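Local coordinates for glutathione s-transferase (Haemonchus contortus, PDB 2WS2), which probably catalyses the conjugation of glutathione to electrophilic substrates, releasing a halide and an S-substituted glutathione, and probably has glutathione peroxidase activity, at residues E85-V88 with D89-D93; P190-K193 with K194-T198. All blocks are in the same frame, centred on the assembly; numbering follows the deposited sequence.

Interaction 1: E85-V88 with D89-D93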
ATOM      1  N   GLU A  85      -7.171   9.944   9.440  1.00 23.86           N
ATOM      2  CA  GLU A  85      -6.588   8.607   9.350  1.00 23.93           C
ATOM      3  C   GLU A  85      -6.377   8.237   7.897  1.00 23.10           C
ATOM      4  O   GLU A  85      -5.512   7.444   7.565  1.00 23.19           O
ATOM      5  CB  GLU A  85      -7.479   7.586  10.024  1.00 25.17           C
ATOM      6  CG  GLU A  85      -7.498   7.708  11.502  1.00 26.60           C
ATOM      7  CD  GLU A  85      -8.368   6.671  12.150  1.00 29.83           C
ATOM      8  OE1 GLU A  85      -8.113   5.454  11.990  1.00 29.63           O
ATOM      9  OE2 GLU A  85      -9.312   7.087  12.846  1.00 32.32           O
ATOM     10  N   ALA A  86      -7.167   8.825   7.029  1.00 22.78           N
ATOM     11  CA  ALA A  86      -7.085   8.470   5.625  1.00 22.72           C
ATOM     12  C   ALA A  86      -6.022   9.358   5.058  1.00 22.06           C
ATOM     13  O   ALA A  86      -5.322   9.003   4.142  1.00 22.11           O
ATOM     14  CB  ALA A  86      -8.390   8.714   4.928  1.00 23.48           C
ATOM     15  N   VAL A  87      -5.964  10.566   5.566  1.00 22.01           N
ATOM     16  CA  VAL A  87      -4.883  11.481   5.134  1.00 22.19           C
ATOM     17  C   VAL A  87      -3.511  10.825   5.384  1.00 22.26           C
ATOM     18  O   VAL A  87      -2.652  10.784   4.516  1.00 22.45           O
ATOM     19  CB  VAL A  87      -5.034  12.871   5.806  1.00 23.06           C
ATOM     20  CG1 VAL A  87      -3.644  13.599   5.936  1.00 24.24           C
ATOM     21  CG2 VAL A  87      -6.080  13.754   5.061  1.00 23.55           C
ATOM     22  N   VAL A  88      -3.341  10.347   6.598  1.00 22.57           N
ATOM     23  CA  VAL A  88      -2.216   9.582   7.126  1.00 23.24           C
ATOM     24  C   VAL A  88      -1.913   8.380   6.246  1.00 22.93           C
ATOM     25  O   VAL A  88      -0.761   8.197   5.816  1.00 23.45           O
ATOM     26  CB  VAL A  88      -2.580   9.042   8.508  1.00 24.01           C
ATOM     27  CG1 VAL A  88      -1.745   7.779   8.870  1.00 24.95           C
ATOM     28  CG2 VAL A  88      -2.399  10.122   9.595  1.00 25.41           C
ATOM     29  N   ASP A  89      -2.975   7.619   5.927  1.00 22.64           N
ATOM     30  CA  ASP A  89      -2.854   6.548   4.987  1.00 23.08           C
ATOM     31  C   ASP A  89      -2.311   7.087   3.677  1.00 22.92           C
ATOM     32  O   ASP A  89      -1.388   6.545   3.204  1.00 23.54           O
ATOM     33  CB  ASP A  89      -4.221   5.801   4.766  1.00 23.73           C
ATOM     34  CG  ASP A  89      -4.575   4.868   5.926  1.00 24.80           C
ATOM     35  OD1 ASP A  89      -3.675   4.525   6.744  1.00 25.25           O
ATOM     36  OD2 ASP A  89      -5.753   4.424   6.042  1.00 25.79           O
ATOM     37  N   SER A  90      -2.852   8.178   3.122  1.00 22.50           N
ATOM     38  CA  SER A  90      -2.501   8.595   1.755  1.00 23.01           C
ATOM     39  C   SER A  90      -1.034   9.021   1.652  1.00 23.41           C
ATOM     40  O   SER A  90      -0.404   8.875   0.602  1.00 24.29           O
ATOM     41  CB  SER A  90      -3.393   9.769   1.275  1.00 23.11           C
ATOM     42  OG  SER A  90      -2.927  11.015   1.854  1.00 23.02           O
ATOM     43  N   ILE A  91      -0.533   9.621   2.725  1.00 23.35           N
ATOM     44  CA  ILE A  91       0.923  10.011   2.816  1.00 24.54           C
ATOM     45  C   ILE A  91       1.907   8.800   2.964  1.00 25.17           C
ATOM     46  O   ILE A  91       2.848   8.680   2.217  1.00 26.22           O
ATOM     47  CB  ILE A  91       1.183  11.069   3.924  1.00 25.41           C
ATOM     48  CG1 ILE A  91       0.350  12.325   3.627  1.00 25.49           C
ATOM     49  CG2 ILE A  91       2.719  11.424   3.972  1.00 27.60           C
ATOM     50  CD1 ILE A  91       0.406  13.440   4.681  1.00 26.97           C
ATOM     51  N   ALA A  92       1.643   7.896   3.901  1.00 24.93           N
ATOM     52  CA  ALA A  92       2.298   6.551   3.918  1.00 25.86           C
ATOM     53  C   ALA A  92       2.291   5.777   2.583  1.00 26.22           C
ATOM     54  O   ALA A  92       3.201   4.999   2.290  1.00 27.59           O
ATOM     55  CB  ALA A  92       1.707   5.674   5.015  1.00 25.97           C
ATOM     56  N   ASP A  93       1.242   5.971   1.795  1.00 25.53           N
ATOM     57  CA  ASP A  93       1.098   5.292   0.524  1.00 26.60           C
ATOM     58  C   ASP A  93       2.052   6.018  -0.448  1.00 27.34           C
ATOM     59  O   ASP A  93       2.763   5.405  -1.236  1.00 28.90           O
ATOM     60  CB  ASP A  93      -0.325   5.474   0.052  1.00 26.31           C
ATOM     61  CG  ASP A  93      -1.156   4.153   0.046  1.00 27.65           C
ATOM     62  OD1 ASP A  93      -0.869   3.137   0.747  1.00 28.43           O
ATOM     63  OD2 ASP A  93      -2.165   4.213  -0.638  1.00 28.42           O
TER
HETATM   64  O   HOH W   1      -4.710   5.495   9.204  1.00  2.00           O

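Interaction 2: P190-K193 with K194-T198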
ATOM      1  N   PRO A 190      11.145  11.322  22.866  1.00 32.93           N
ATOM      2  CA  PRO A 190      11.956  10.597  23.846  1.00 33.10           C
ATOM      3  C   PRO A 190      11.913   9.065  23.763  1.00 31.86           C
ATOM      4  O   PRO A 190      12.936   8.427  23.953  1.00 30.49           O
ATOM      5  CB  PRO A 190      11.367  11.047  25.186  1.00 33.46           C
ATOM      6  CG  PRO A 190       9.988  11.472  24.863  1.00 32.74           C
ATOM      7  CD  PRO A 190      10.101  12.122  23.535  1.00 34.10           C
ATOM      8  N   LYS A 191      10.740   8.490  23.519  1.00 30.65           N
ATOM      9  CA  LYS A 191      10.606   7.029  23.444  1.00 30.81           C
ATOM     10  C   LYS A 191      11.443   6.500  22.291  1.00 29.89           C
ATOM     11  O   LYS A 191      12.224   5.589  22.478  1.00 29.80           O
ATOM     12  CB  LYS A 191       9.135   6.628  23.255  1.00 31.78           C
ATOM     13  CG  LYS A 191       8.213   7.120  24.333  1.00 30.21           C
ATOM     14  CD  LYS A 191       7.954   6.058  25.369  1.00 25.75           C
ATOM     15  CE  LYS A 191       7.593   6.653  26.702  1.00 23.89           C
ATOM     16  NZ  LYS A 191       7.879   5.641  27.779  1.00 24.22           N
ATOM     17  N   LEU A 192      11.273   7.116  21.121  1.00 29.56           N
ATOM     18  CA  LEU A 192      11.962   6.798  19.876  1.00 28.58           C
ATOM     19  C   LEU A 192      13.455   7.110  19.940  1.00 28.84           C
ATOM     20  O   LEU A 192      14.271   6.336  19.454  1.00 27.69           O
ATOM     21  CB  LEU A 192      11.302   7.550  18.710  1.00 28.57           C
ATOM     22  CG  LEU A 192      11.946   7.554  17.315  1.00 27.65           C
ATOM     23  CD1 LEU A 192      11.912   6.151  16.662  1.00 32.65           C
ATOM     24  CD2 LEU A 192      11.329   8.552  16.375  1.00 30.80           C
ATOM     25  N   LYS A 193      13.815   8.211  20.606  1.00 28.57           N
ATOM     26  CA  LYS A 193      15.212   8.658  20.642  1.00 29.51           C
ATOM     27  C   LYS A 193      16.113   7.540  21.175  1.00 29.45           C
ATOM     28  O   LYS A 193      17.074   7.169  20.512  1.00 30.09           O
ATOM     29  CB  LYS A 193      15.336   9.958  21.467  1.00 29.92           C
ATOM     30  CG  LYS A 193      16.691  10.641  21.383  1.00 30.01           C
ATOM     31  CD  LYS A 193      16.771  11.715  22.491  1.00 32.35           C
ATOM     32  CE  LYS A 193      18.217  11.937  22.943  1.00 32.77           C
ATOM     33  NZ  LYS A 193      19.139  12.081  21.774  1.00 32.45           N
ATOM     34  N   LYS A 194      15.727   7.007  22.337  1.00 28.92           N
ATOM     35  CA  LYS A 194      16.321   5.897  23.080  1.00 28.40           C
ATOM     36  C   LYS A 194      16.226   4.512  22.394  1.00 29.51           C
ATOM     37  O   LYS A 194      17.076   3.650  22.625  1.00 28.61           O
ATOM     38  CB  LYS A 194      15.646   5.856  24.460  1.00 27.26           C
ATOM     39  CG  LYS A 194      15.956   4.712  25.394  1.00 28.84           C
ATOM     40  CD  LYS A 194      17.070   5.020  26.477  1.00 29.19           C
ATOM     41  CE  LYS A 194      18.436   5.212  25.848  1.00 33.25           C
ATOM     42  NZ  LYS A 194      19.512   5.557  26.822  1.00 31.97           N
ATOM     43  N   TRP A 195      15.167   4.309  21.600  1.00 30.54           N
ATOM     44  CA  TRP A 195      15.074   3.213  20.631  1.00 30.13           C
ATOM     45  C   TRP A 195      16.166   3.297  19.573  1.00 30.58           C
ATOM     46  O   TRP A 195      16.955   2.347  19.403  1.00 29.70           O
ATOM     47  CB  TRP A 195      13.699   3.207  19.917  1.00 29.70           C
ATOM     48  CG  TRP A 195      13.641   2.184  18.828  1.00 30.14           C
ATOM     49  CD1 TRP A 195      13.423   2.396  17.496  1.00 26.65           C
ATOM     50  CD2 TRP A 195      13.846   0.779  18.988  1.00 28.87           C
ATOM     51  NE1 TRP A 195      13.460   1.200  16.817  1.00 29.90           N
ATOM     52  CE2 TRP A 195      13.725   0.191  17.706  1.00 28.27           C
ATOM     53  CE3 TRP A 195      14.129  -0.042  20.093  1.00 28.52           C
ATOM     54  CZ2 TRP A 195      13.865  -1.191  17.494  1.00 25.30           C
ATOM     55  CZ3 TRP A 195      14.278  -1.415  19.880  1.00 31.24           C
ATOM     56  CH2 TRP A 195      14.159  -1.967  18.586  1.00 27.17           C
ATOM     57  N   ILE A 196      16.221   4.402  18.831  1.00 31.08           N
ATOM     58  CA  ILE A 196      17.292   4.540  17.838  1.00 32.42           C
ATOM     59  C   ILE A 196      18.726   4.564  18.437  1.00 33.36           C
ATOM     60  O   ILE A 196      19.712   4.422  17.700  1.00 35.36           O
ATOM     61  CB  ILE A 196      17.078   5.696  16.800  1.00 32.48           C
ATOM     62  CG1 ILE A 196      17.832   6.966  17.214  1.00 29.54           C
ATOM     63  CG2 ILE A 196      15.588   5.933  16.516  1.00 34.22           C
ATOM     64  CD1 ILE A 196      18.592   7.620  16.065  1.00 32.90           C
ATOM     65  N   GLU A 197      18.836   4.713  19.750  1.00 33.69           N
ATOM     66  CA  GLU A 197      20.140   4.678  20.439  1.00 34.18           C
ATOM     67  C   GLU A 197      20.506   3.266  20.869  1.00 34.32           C
ATOM     68  O   GLU A 197      21.659   2.974  21.138  1.00 33.69           O
ATOM     69  CB  GLU A 197      20.110   5.497  21.733  1.00 34.17           C
ATOM     70  CG  GLU A 197      19.920   7.016  21.653  1.00 32.31           C
ATOM     71  CD  GLU A 197      19.545   7.559  23.029  1.00 34.50           C
ATOM     72  OE1 GLU A 197      19.825   8.745  23.377  1.00 38.16           O
ATOM     73  OE2 GLU A 197      18.950   6.781  23.787  1.00 33.19           O
ATOM     74  N   THR A 198      19.514   2.402  20.992  1.00 34.68           N
ATOM     75  CA  THR A 198      19.727   1.135  21.644  1.00 35.04           C
ATOM     76  C   THR A 198      19.190  -0.006  20.780  1.00 35.89           C
ATOM     77  O   THR A 198      19.043  -1.136  21.256  1.00 35.54           O
ATOM     78  CB  THR A 198      19.041   1.092  23.020  1.00 35.56           C
ATOM     79  OG1 THR A 198      17.630   1.266  22.845  1.00 36.37           O
ATOM     80  CG2 THR A 198      19.598   2.188  23.973  1.00 35.55           C
TER

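Interaction 1: E85-V88 with D89-D93
Ser90 turns its hydroxyl back along the helix onto the carbonyl of Val87, Ser90 OG lying 2.7 Å from Val87 O and donating to it. With chi1 at 78°, OG sits between its own backbone N and carbonyl carbon, and from there it reaches the preceding turn. Val87 O is gripped twice, because Ile91 N also donates to it at 3.0 Å. The hydroxyl meets the oxygen from the side, at a C=O...OG angle of 129°, whereas the amide comes in more nearly end-on. A small serine suits a buried helix face, since the backbone itself satisfies its polar end. Next to this pair, Val87 CG1 rests on Ile91 CD1 at 4.2 Å, one turn apart, and both side chains lean on Val149. The helix is 82-100, part of the all-helical half of the glutathione transferase fold, and its regular i to i+4 bonding continues with Ala92 N to Val88 O. Asp89 occupies a different face. Its amide N bonds to Glu85 O. Its CG lies beside its own backbone N (chi1 -76°), and a water 2.7 Å from Glu85 O and 2.8 Å from Asp89 OD1 bridges the two. A buried carboxylate needs such partners, and Arg69 of the same chain adds a salt bridge, which probably favours its charged form, while Ala66 of the second subunit packs against Asp89 and Ser90.

Interaction 2: P190-K193 with K194-T198
Leu192 holds CG anti to its backbone N (chi1 171°), and its second torsion of 68° carries CD1 forward along the helix, where it meets the next turn. There Leu192 CD1 lies 3.7 Å from Ile196 CG2, a branch that stands beside the isoleucine's own backbone N. On the indole, Leu192 CD1 is 4.1 Å from Trp195 CD1, at the edge of the ring and near the ring plane rather than over a face. One leucine branch thus serves two neighbours, and the branched aliphatic chains suit the side of the helix turned toward the protein, where they meet carbon surfaces. Beneath them the backbone is bonded straight: Ile196 N donates to Leu192 O at 2.8 Å with an N-H...O angle of 170°. The preceding rung, Trp195 N to Lys191 O, is weak at 3.3 Å.

Charged chains occupy the exposed side of the helix. Lys193 runs extended until it bends at its last torsion, and Glu197, one turn on, crosses it; Lys193 NZ and Glu197 OE1 are 3.8 Å apart, a long salt bridge. A second pairing, of Lys194 NZ with Glu197 OE2, is doubtful, because that oxygen stands too close to its neighbours in the model. Glutamate near two lysines suits a solvent-facing surface, where the opposite charges can offset each other.

This is the last helix, 190-198, and it belongs to the C-terminal domain of the transferase. Through Trp195 and Leu192 it packs on helix 16-24 of the thioredoxin-like N-terminal domain: the indole touches Arg19, Gln20 and Val23 and gives its NE1 hydrogen to Glu16, while Ile196 rests on Phe165.

In the fold
Interaction 1 comes first along the chain, near the start of helix 82-100, and interaction 2 follows about a hundred residues later in helix 190-198. Their centres are 25 Å apart and their nearest atoms about 15 Å, so they do not touch. Both helices belong to the helical part of the glutathione transferase fold, but they face different partners. Segment 85-93 is buried and lies against the second subunit, which places it at the dimer interface. Segment 190-198 is largely at the surface and meets no other chain of the assembly; it joins the helical part to helix 16-24 of the thioredoxin-like domain. One thus helps connect subunits, the other the two domains.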